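Local coordinates for GTP-binding protein (Pyrococcus horikoshii, PDB 1WXQ), which probably binds GTP as an Obg-type P-loop GTPase carrying a TGS domain, and may hydrolyse nucleotide, its cellular role being unknown, at residues E132-E135 against R136-Y140; D225-S228 against D229-K233; F300-G304 against V305-I309. All coordinates share one frame; numbering follows the deposited sequence.

Contact 1 of 3, residues E132-E135 against R136-Y140; sequences EFLE and REIDY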
loop_
_atom_site.group_PDB
_atom_site.type_symbol
_atom_site.label_atom_id
_atom_site.label_comp_id
_atom_site.label_asym_id
_atom_site.label_seq_id
_atom_site.Cartn_x
_atom_site.Cartn_y
_atom_site.Cartn_z
ATOM N N GLU A 132 -0.982 -16.407 8.927
ATOM C CA GLU A 132 -2.277 -16.568 9.546
ATOM C C GLU A 132 -2.264 -15.948 10.945
ATOM O O GLU A 132 -3.248 -15.336 11.358
ATOM C CB GLU A 132 -2.646 -18.044 9.621
ATOM C CG GLU A 132 -4.028 -18.318 9.098
ATOM C CD GLU A 132 -4.826 -19.186 10.028
ATOM O OE1 GLU A 132 -4.382 -20.331 10.300
ATOM O OE2 GLU A 132 -5.895 -18.716 10.486
ATOM N N PHE A 133 -1.151 -16.089 11.661
ATOM C CA PHE A 133 -1.054 -15.515 12.997
ATOM C C PHE A 133 -1.394 -14.037 12.936
ATOM O O PHE A 133 -2.352 -13.590 13.569
ATOM C CB PHE A 133 0.355 -15.670 13.586
ATOM C CG PHE A 133 0.520 -15.007 14.938
ATOM C CD1 PHE A 133 0.092 -15.638 16.100
ATOM C CD2 PHE A 133 1.058 -13.727 15.038
ATOM C CE1 PHE A 133 0.194 -15.007 17.353
ATOM C CE2 PHE A 133 1.164 -13.082 16.288
ATOM C CZ PHE A 133 0.727 -13.729 17.449
ATOM N N LEU A 134 -0.602 -13.285 12.175
ATOM C CA LEU A 134 -0.807 -11.839 12.011
ATOM C C LEU A 134 -2.272 -11.538 11.658
ATOM O O LEU A 134 -2.911 -10.649 12.223
ATOM C CB LEU A 134 0.095 -11.313 10.891
ATOM C CG LEU A 134 0.697 -9.913 11.044
ATOM C CD1 LEU A 134 0.963 -9.358 9.657
ATOM C CD2 LEU A 134 -0.237 -8.983 11.801
ATOM N N GLU A 135 -2.779 -12.304 10.706
ATOM C CA GLU A 135 -4.139 -12.196 10.216
ATOM C C GLU A 135 -5.186 -12.118 11.347
ATOM O O GLU A 135 -5.946 -11.155 11.444
ATOM C CB GLU A 135 -4.395 -13.409 9.316
ATOM C CG GLU A 135 -5.526 -13.270 8.332
ATOM C CD GLU A 135 -5.213 -13.953 7.016
ATOM O OE1 GLU A 135 -4.562 -15.018 7.045
ATOM O OE2 GLU A 135 -5.621 -13.431 5.953
ATOM N N ARG A 136 -5.217 -13.144 12.193
ATOM C CA ARG A 136 -6.150 -13.211 13.316
ATOM C C ARG A 136 -5.984 -12.095 14.341
ATOM O O ARG A 136 -6.965 -11.644 14.922
ATOM C CB ARG A 136 -6.007 -14.551 14.024
ATOM C CG ARG A 136 -6.148 -15.723 13.114
ATOM C CD ARG A 136 -5.614 -16.943 13.794
ATOM N NE ARG A 136 -5.949 -18.153 13.053
ATOM C CZ ARG A 136 -5.469 -19.354 13.342
ATOM N NH1 ARG A 136 -4.618 -19.503 14.352
ATOM N NH2 ARG A 136 -5.857 -20.406 12.636
ATOM N N GLU A 137 -4.756 -11.654 14.586
ATOM C CA GLU A 137 -4.562 -10.580 15.551
ATOM C C GLU A 137 -5.221 -9.283 15.077
ATOM O O GLU A 137 -5.812 -8.543 15.875
ATOM C CB GLU A 137 -3.071 -10.349 15.813
ATOM C CG GLU A 137 -2.363 -11.518 16.512
ATOM C CD GLU A 137 -2.948 -11.829 17.889
ATOM O OE1 GLU A 137 -3.021 -10.910 18.733
ATOM O OE2 GLU A 137 -3.327 -12.996 18.131
ATOM N N ILE A 138 -5.131 -8.998 13.782
ATOM C CA ILE A 138 -5.730 -7.771 13.255
ATOM C C ILE A 138 -7.241 -7.930 13.213
ATOM O O ILE A 138 -7.986 -6.998 13.505
ATOM C CB ILE A 138 -5.167 -7.453 11.851
ATOM C CG1 ILE A 138 -3.678 -7.115 11.987
ATOM C CG2 ILE A 138 -5.944 -6.329 11.211
ATOM C CD1 ILE A 138 -2.870 -7.208 10.704
ATOM N N ASP A 139 -7.680 -9.133 12.875
ATOM C CA ASP A 139 -9.096 -9.446 12.820
ATOM C C ASP A 139 -9.772 -9.300 14.165
ATOM O O ASP A 139 -10.812 -8.665 14.262
ATOM C CB ASP A 139 -9.298 -10.862 12.301
ATOM C CG ASP A 139 -9.346 -10.915 10.795
ATOM O OD1 ASP A 139 -8.881 -9.939 10.156
ATOM O OD2 ASP A 139 -9.847 -11.926 10.250
ATOM N N TYR A 140 -9.193 -9.877 15.210
ATOM C CA TYR A 140 -9.819 -9.774 16.516
ATOM C C TYR A 140 -9.689 -8.385 17.117
ATOM O O TYR A 140 -10.557 -7.944 17.871
ATOM C CB TYR A 140 -9.263 -10.844 17.454
ATOM C CG TYR A 140 -9.876 -12.175 17.125
ATOM C CD1 TYR A 140 -9.596 -12.806 15.914
ATOM C CD2 TYR A 140 -10.832 -12.752 17.964
ATOM C CE1 TYR A 140 -10.255 -13.973 15.542
ATOM C CE2 TYR A 140 -11.501 -13.918 17.597
ATOM C CZ TYR A 140 -11.212 -14.522 16.392
ATOM O OH TYR A 140 -11.889 -15.671 16.028
#
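Within the long helix 127-147, E132 and R136 form an i to i+4 salt bridge, one of several side-chain pairs spaced a turn apart here. OE2 of E132 lies 2.6 Å from R136 NE, but the N-H points poorly at it (116°), and as a hydrogen bond it is weak. The carboxylate stands almost perpendicular to the guanidinium, 87° between their planes, with OE1 over a guanidinium face. R136 can make this approach because its chain runs extended from CG to NE, back along the helix toward E132.

One residue further along each partner, CG of E137 sits over a face of the F133 ring, 4.1 Å from its centroid and offset toward the rim, a CH-pi contact. The E137 chain bends at chi2 (-61°), and its carboxylate lies nearly parallel to the ring. The buried side is apolar at L134 and I138, where CD2 of L134 meets CD1 of I138 at 3.4 Å. The i to i+4 backbone bonds accompany these pairs, among them D139 N to E135 O at 3.0 Å.

The acidic ends of E135 and D139 both turn to R211 of helix 200-214. E135 is also bound by R242 and Y244, while D139 bonds S208. L134 and I138 rest on strands 104-110 and 217-222, joining the helix to the central sheet.

Contact 2 of 3, residues D225-S228 against D229-K233; sequences DAAS and DEQIK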
loop_
_atom_site.group_PDB
_atom_site.type_symbol
_atom_site.label_atom_id
_atom_site.label_comp_id
_atom_site.label_asym_id
_atom_site.label_seq_id
_atom_site.Cartn_x
_atom_site.Cartn_y
_atom_site.Cartn_z
ATOM N N ASP A 225 17.158 -15.696 -1.061
ATOM C CA ASP A 225 18.473 -16.113 -1.541
ATOM C C ASP A 225 18.972 -17.358 -0.804
ATOM O O ASP A 225 19.679 -18.191 -1.382
ATOM C CB ASP A 225 19.467 -14.984 -1.332
ATOM C CG ASP A 225 19.508 -14.525 0.104
ATOM O OD1 ASP A 225 18.420 -14.440 0.714
ATOM O OD2 ASP A 225 20.610 -14.244 0.621
ATOM N N ALA A 226 18.617 -17.481 0.474
ATOM C CA ALA A 226 19.041 -18.637 1.256
ATOM C C ALA A 226 18.009 -19.765 1.174
ATOM O O ALA A 226 18.136 -20.793 1.852
ATOM C CB ALA A 226 19.264 -18.232 2.715
ATOM N N ALA A 227 16.993 -19.583 0.338
ATOM C CA ALA A 227 15.954 -20.599 0.208
ATOM C C ALA A 227 15.918 -21.180 -1.189
ATOM O O ALA A 227 16.476 -20.611 -2.121
ATOM C CB ALA A 227 14.601 -20.004 0.568
ATOM N N SER A 228 15.270 -22.325 -1.331
ATOM C CA SER A 228 15.166 -22.978 -2.626
ATOM C C SER A 228 13.904 -22.534 -3.376
ATOM O O SER A 228 12.911 -22.157 -2.757
ATOM C CB SER A 228 15.110 -24.490 -2.439
ATOM O OG SER A 228 13.890 -24.843 -1.806
ATOM N N ASP A 229 13.962 -22.601 -4.704
ATOM C CA ASP A 229 12.840 -22.252 -5.567
ATOM C C ASP A 229 11.580 -23.011 -5.149
ATOM O O ASP A 229 10.464 -22.496 -5.235
ATOM C CB ASP A 229 13.166 -22.601 -7.017
ATOM C CG ASP A 229 14.251 -21.732 -7.600
ATOM O OD1 ASP A 229 14.590 -20.692 -6.993
ATOM O OD2 ASP A 229 14.753 -22.091 -8.681
ATOM N N GLU A 230 11.779 -24.247 -4.706
ATOM C CA GLU A 230 10.706 -25.117 -4.240
ATOM C C GLU A 230 10.017 -24.541 -3.002
ATOM O O GLU A 230 8.799 -24.537 -2.872
ATOM C CB GLU A 230 11.311 -26.482 -3.911
ATOM C CG GLU A 230 10.263 -27.482 -3.421
ATOM C CD GLU A 230 10.883 -28.859 -3.347
ATOM O OE1 GLU A 230 11.935 -28.996 -2.737
ATOM O OE2 GLU A 230 10.306 -29.789 -3.907
ATOM N N GLN A 231 10.850 -24.079 -2.053
ATOM C CA GLN A 231 10.312 -23.480 -0.839
ATOM C C GLN A 231 9.520 -22.209 -1.148
ATOM O O GLN A 231 8.440 -21.976 -0.621
ATOM C CB GLN A 231 11.481 -23.152 0.090
ATOM C CG GLN A 231 11.600 -24.139 1.250
ATOM C CD GLN A 231 12.983 -24.044 1.851
ATOM O OE1 GLN A 231 13.942 -23.598 1.242
ATOM N NE2 GLN A 231 13.060 -24.508 3.114
ATOM N N ILE A 232 10.129 -21.364 -2.000
ATOM C CA ILE A 232 9.489 -20.099 -2.348
ATOM C C ILE A 232 8.174 -20.317 -3.099
ATOM O O ILE A 232 7.122 -19.820 -2.716
ATOM C CB ILE A 232 10.460 -19.298 -3.215
ATOM C CG1 ILE A 232 11.663 -18.848 -2.383
ATOM C CG2 ILE A 232 9.762 -18.035 -3.752
ATOM C CD1 ILE A 232 12.800 -18.307 -3.250
ATOM N N LYS A 233 8.265 -21.067 -4.200
ATOM C CA LYS A 233 7.120 -21.364 -5.062
ATOM C C LYS A 233 5.981 -21.994 -4.275
ATOM O O LYS A 233 4.815 -21.831 -4.616
ATOM C CB LYS A 233 7.532 -22.305 -6.204
ATOM C CG LYS A 233 6.397 -22.626 -7.172
ATOM C CD LYS A 233 6.759 -23.677 -8.236
ATOM C CE LYS A 233 7.386 -23.071 -9.485
ATOM N NZ LYS A 233 8.755 -22.504 -9.257
#
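S228 and Q231 grip each other in a capping box at the start of helix 229-241, the tight part of the contact. OG of S228, the N-cap residue, accepts the backbone N-H of Q231 at 3.1 Å, and Q231 returns the bond through its side-chain amide: OE1 takes the N-H of S228 at 3.2 Å, almost perfectly straight (178°) and in the plane of that amide carbonyl. The S228 hydroxyl also donates to the same OE1 at 3.3 Å, from well above the carbonyl plane, so two donors hold this oxygen. With chi1 at 68°, OG lies between the backbone N and the carbonyl carbon of its own residue, which brings it within bonding distance of Q231 N.

The buried part is formed by A227 and I232. CB of A227 approaches Q231 OE1 at 3.7 Å and, in a loose apolar contact, CG1 of I232 at 4.3 Å; I232 N bonds S228 O at 3.0 Å. E230 makes the loose, exposed side, its chain extending away from the cap after CB passes S228 OG at 3.7 Å. D229, though exposed, is held by R299, which also bonds the carbonyl of A227.

D225 ends an N-K-A-D sequence, consistent with the G4 guanine-recognition signature of GTPases. The cap ends the loop leading from strand 217-222 into helix 229-241, with I232 also packing on F300 of the loop before helix 305-316.

Contact 3 of 3, residues F300-G304 against V305-I309; sequences FGSTG and VQEVI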
loop_
_atom_site.group_PDB
_atom_site.type_symbol
_atom_site.label_atom_id
_atom_site.label_comp_id
_atom_site.label_asym_id
_atom_site.label_seq_id
_atom_site.Cartn_x
_atom_site.Cartn_y
_atom_site.Cartn_z
ATOM N N PHE A 300 16.626 -13.857 -9.224
ATOM C CA PHE A 300 15.277 -13.285 -9.115
ATOM C C PHE A 300 15.032 -12.059 -10.005
ATOM O O PHE A 300 13.886 -11.661 -10.211
ATOM C CB PHE A 300 14.966 -12.868 -7.677
ATOM C CG PHE A 300 15.154 -13.946 -6.668
ATOM C CD1 PHE A 300 16.192 -13.871 -5.744
ATOM C CD2 PHE A 300 14.292 -15.027 -6.622
ATOM C CE1 PHE A 300 16.374 -14.863 -4.779
ATOM C CE2 PHE A 300 14.455 -16.035 -5.663
ATOM C CZ PHE A 300 15.505 -15.951 -4.734
ATOM N N GLY A 301 16.105 -11.452 -10.512
ATOM C CA GLY A 301 15.961 -10.270 -11.346
ATOM C C GLY A 301 16.065 -8.963 -10.561
ATOM O O GLY A 301 16.016 -7.876 -11.139
ATOM N N SER A 302 16.202 -9.070 -9.239
ATOM C CA SER A 302 16.322 -7.925 -8.369
ATOM C C SER A 302 16.321 -8.390 -6.928
ATOM O O SER A 302 16.325 -9.577 -6.632
ATOM C CB SER A 302 15.127 -7.004 -8.624
ATOM O OG SER A 302 13.967 -7.552 -7.997
ATOM N N THR A 303 16.308 -7.449 -5.988
ATOM C CA THR A 303 16.298 -7.794 -4.577
ATOM C C THR A 303 14.880 -8.051 -4.083
ATOM O O THR A 303 14.680 -8.466 -2.943
ATOM C CB THR A 303 16.959 -6.688 -3.723
ATOM O OG1 THR A 303 16.456 -5.396 -4.119
ATOM C CG2 THR A 303 18.494 -6.745 -3.896
ATOM N N GLY A 304 13.901 -7.809 -4.951
ATOM C CA GLY A 304 12.521 -8.061 -4.600
ATOM C C GLY A 304 11.871 -6.985 -3.762
ATOM O O GLY A 304 10.640 -6.847 -3.757
ATOM N N VAL A 305 12.688 -6.215 -3.053
ATOM C CA VAL A 305 12.159 -5.156 -2.205
ATOM C C VAL A 305 11.362 -4.145 -3.003
ATOM O O VAL A 305 10.204 -3.860 -2.686
ATOM C CB VAL A 305 13.276 -4.431 -1.463
ATOM C CG1 VAL A 305 12.702 -3.251 -0.693
ATOM C CG2 VAL A 305 13.979 -5.415 -0.514
ATOM N N GLN A 306 11.963 -3.618 -4.058
ATOM C CA GLN A 306 11.279 -2.619 -4.871
ATOM C C GLN A 306 9.971 -3.135 -5.461
ATOM O O GLN A 306 8.997 -2.383 -5.585
ATOM C CB GLN A 306 12.188 -2.138 -5.997
ATOM C CG GLN A 306 11.686 -0.874 -6.688
ATOM C CD GLN A 306 11.528 0.293 -5.729
ATOM O OE1 GLN A 306 12.447 0.629 -4.976
ATOM N NE2 GLN A 306 10.361 0.919 -5.755
ATOM N N GLU A 307 9.970 -4.413 -5.830
ATOM C CA GLU A 307 8.805 -5.078 -6.419
ATOM C C GLU A 307 7.635 -5.069 -5.425
ATOM O O GLU A 307 6.497 -4.744 -5.772
ATOM C CB GLU A 307 9.183 -6.524 -6.765
ATOM C CG GLU A 307 8.307 -7.202 -7.794
ATOM C CD GLU A 307 8.684 -8.668 -7.985
ATOM O OE1 GLU A 307 9.904 -8.968 -7.972
ATOM O OE2 GLU A 307 7.768 -9.510 -8.153
ATOM N N VAL A 308 7.927 -5.430 -4.181
ATOM C CA VAL A 308 6.904 -5.450 -3.159
ATOM C C VAL A 308 6.241 -4.077 -3.011
ATOM O O VAL A 308 5.012 -3.979 -2.992
ATOM C CB VAL A 308 7.485 -5.879 -1.805
ATOM C CG1 VAL A 308 6.440 -5.697 -0.716
ATOM C CG2 VAL A 308 7.940 -7.332 -1.874
ATOM N N ILE A 309 7.051 -3.021 -2.925
ATOM C CA ILE A 309 6.516 -1.668 -2.766
ATOM C C ILE A 309 5.674 -1.218 -3.962
ATOM O O ILE A 309 4.651 -0.545 -3.788
ATOM C CB ILE A 309 7.649 -0.660 -2.485
ATOM C CG1 ILE A 309 8.301 -1.003 -1.135
ATOM C CG2 ILE A 309 7.103 0.757 -2.494
ATOM C CD1 ILE A 309 9.542 -0.205 -0.803
HETATM O O HOH W 1 12.411 -8.905 -10.272
HETATM O O HOH W 2 14.348 -4.249 -5.450
#
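The carboxylate of E307 and the hydroxyl of S302 are joined through a water rather than directly. E307 OE1 stays 4.3 Å from S302 OG, while the intervening water lies 3.1 Å from that same OG and donates to E307 OE1 over a long, weak 3.4 Å bond. The water also donates to the carbonyl O of F300, so three groups gather round it. The F300 ring itself leads away from the helix: its CE2 lies near I232 CD1 and its CE1 near D225 N, and A224 and P248 also touch the side chain. The E307 chain leaves the helix with CG opposite the backbone N (chi1 -159°) and continues extended, which brings OE1 to the shared water.

G304 O accepts from V308 N at 3.1 Å, the donor tilted 20° off the carbonyl plane, the first i to i+4 bond of the helix. CB of E307 and CG2 of V308 lie beside this oxygen, the latter at 3.3 Å. A second water spans T303 OG1 and the backbone N-H of Q306, satisfying a donor in the first turn.

T303 is also backbone-bonded to S250, and its side chain packs on helix 251-258. V305 and V308 cover F16 of helix 13-21, and V308 reaches strand 245-249. On the loop itself, S302 OG accepts the G304 N-H at 3.1 Å. The positive phi of G304 (80°) suits glycine. The arrangement is an ST turn and two water bridges at the start of helix 305-316, with glycine at the N-cap position.

From the N terminus, the three contacts follow in series; none nests within or crosses another, and each is local. Contact 1 spans no loop, lying wholly inside helix 127-147. Contact 2 ends the loop after strand 217-222 and opens helix 229-241; contact 3 does the same between helices 291-296 and 305-316, tying them to strand 245-249 and helix 13-21. Contacts 2 and 3 touch where I232 CD1 packs on F300 CE2 at 3.7 Å; their contact centres are about 15 Å apart. Contact 1 stands about 25 and 26 Å from contacts 2 and 3, centre to centre, but strand 217-222, whose M217 is touched by L134 and I138, leads into the loop of contact 2.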